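Local coordinates for protein endolysin B (Mycobacterium phage D29, PDB 3HC7) that cleaves the ester link between mycolic acids and arabinogalactan in the mycobacterial cell wall, opening the outer membrane so that new phage can leave the host, at residues His10-Pro15 with Gly80-Ala85. Numbering follows the deposited sequence.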
# COMPACT_ATOMS: atom_id res chain seq x y z
N HIS A 10 -4.82 6.80 2.13
CA HIS A 10 -5.73 5.87 2.79
C HIS A 10 -5.78 4.48 2.17
O HIS A 10 -5.37 4.27 1.03
CB HIS A 10 -7.15 6.46 2.81
CG HIS A 10 -7.40 7.39 3.96
ND1 HIS A 10 -7.50 6.95 5.26
CD2 HIS A 10 -7.57 8.73 4.00
CE1 HIS A 10 -7.74 7.98 6.05
NE2 HIS A 10 -7.79 9.07 5.32
N GLY A 11 -6.32 3.53 2.94
CA GLY A 11 -6.55 2.19 2.46
C GLY A 11 -7.85 2.09 1.70
O GLY A 11 -8.61 3.06 1.60
N THR A 12 -8.10 0.91 1.15
CA THR A 12 -9.31 0.63 0.38
C THR A 12 -10.57 1.05 1.15
O THR A 12 -10.69 0.80 2.34
CB THR A 12 -9.37 -0.87 0.06
OG1 THR A 12 -8.15 -1.26 -0.58
CG2 THR A 12 -10.56 -1.19 -0.83
N GLY A 13 -11.49 1.71 0.45
CA GLY A 13 -12.77 2.06 1.04
C GLY A 13 -12.88 3.42 1.70
O GLY A 13 -13.95 3.79 2.19
N GLN A 14 -11.79 4.19 1.71
CA GLN A 14 -11.83 5.53 2.30
C GLN A 14 -11.40 6.61 1.31
O GLN A 14 -10.24 7.02 1.30
CB GLN A 14 -10.94 5.59 3.56
CG GLN A 14 -10.85 6.96 4.22
CD GLN A 14 -12.21 7.54 4.56
OE1 GLN A 14 -12.58 7.66 5.73
NE2 GLN A 14 -12.97 7.92 3.53
N PRO A 15 -12.34 7.07 0.46
CA PRO A 15 -12.04 8.05 -0.60
C PRO A 15 -11.91 9.48 -0.08
O PRO A 15 -11.71 10.40 -0.87
CB PRO A 15 -13.25 7.96 -1.54
CG PRO A 15 -14.21 6.96 -0.92
CD PRO A 15 -13.77 6.69 0.48
N GLY A 80 1.25 5.06 4.01
CA GLY A 80 0.15 4.47 3.28
C GLY A 80 -0.28 3.15 3.88
O GLY A 80 0.54 2.38 4.39
N TYR A 81 -1.58 2.89 3.80
CA TYR A 81 -2.19 1.68 4.36
C TYR A 81 -2.90 0.90 3.26
O TYR A 81 -3.66 1.48 2.48
CB TYR A 81 -3.17 2.09 5.46
CG TYR A 81 -4.10 1.00 5.96
CD1 TYR A 81 -3.64 -0.27 6.26
CD2 TYR A 81 -5.45 1.28 6.18
CE1 TYR A 81 -4.49 -1.26 6.73
CE2 TYR A 81 -6.31 0.30 6.65
CZ TYR A 81 -5.83 -0.96 6.92
OH TYR A 81 -6.69 -1.92 7.39
N SER A 82 -2.62 -0.40 3.20
CA SER A 82 -3.23 -1.33 2.24
C SER A 82 -3.14 -0.84 0.79
O SER A 82 -2.04 -0.70 0.27
CB SER A 82 -4.65 -1.79 2.67
OG SER A 82 -5.69 -0.97 2.19
N GLN A 83 -4.26 -0.60 0.11
CA GLN A 83 -4.14 -0.04 -1.24
C GLN A 83 -3.24 1.20 -1.19
O GLN A 83 -2.48 1.48 -2.13
CB GLN A 83 -5.52 0.31 -1.82
CG GLN A 83 -5.44 0.96 -3.20
CD GLN A 83 -6.81 1.25 -3.81
OE1 GLN A 83 -6.92 2.02 -4.76
NE2 GLN A 83 -7.85 0.62 -3.27
N GLY A 84 -3.32 1.94 -0.09
CA GLY A 84 -2.50 3.12 0.12
C GLY A 84 -1.02 2.78 0.18
O GLY A 84 -0.19 3.59 -0.22
N ALA A 85 -0.70 1.60 0.69
CA ALA A 85 0.68 1.14 0.76
C ALA A 85 1.21 0.84 -0.63
O ALA A 85 2.38 1.09 -0.92
CB ALA A 85 0.79 -0.10 1.64
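Q83 reaches across to T12 from the first turn of helix 83-96. Its CB lies 3.3 Å from T12 OG1. CG stands anti to the backbone N (chi1 177°), and the chain runs on extended, at about a right angle to the T12 side chain. At the tip, NE2 donates to T12 OG1 over 3.3 Å. The bond is fairly straight, 160° at the hydrogen, and the hydroxyl oxygen lies close to the amide plane. T12 OG1 therefore touches both the root and the tip of Q83. NE2 also bonds to A45 O, and OE1 bonds to S52 OG, so both ends of the amide are held and its rotation is fixed.

The nucleophile S82 meets the same loop. The backbone N of T12 donates to S82 OG at 3.2 Å, and OG also makes a weak bond to its own neighbour, Y81 O. G11 packs closely here: its CA makes a CH...O contact of 3.0 Å with Y81 O. G11 CA also lies 3.3 Å from S82 OG. G84 CA comes within 3.2 Å of H10 O.

S82 sits between strand 76-81 and helix 83-96 in a strained backbone conformation with positive phi (51°). The Y81 ring comes near the catalytic H240, and Y81 OH bonds to H240 O. G80, S82 and G84 fit the GxSxG pattern of the nucleophile elbow of alpha/beta hydrolases, with the active-site serine S82 at the turn. The loop after strand 5-9 packs beside it. As in cutinases, the backbone N atoms of T12 and Q83 probably form the oxyanion hole, and the Q83 side chain ties the two residues together.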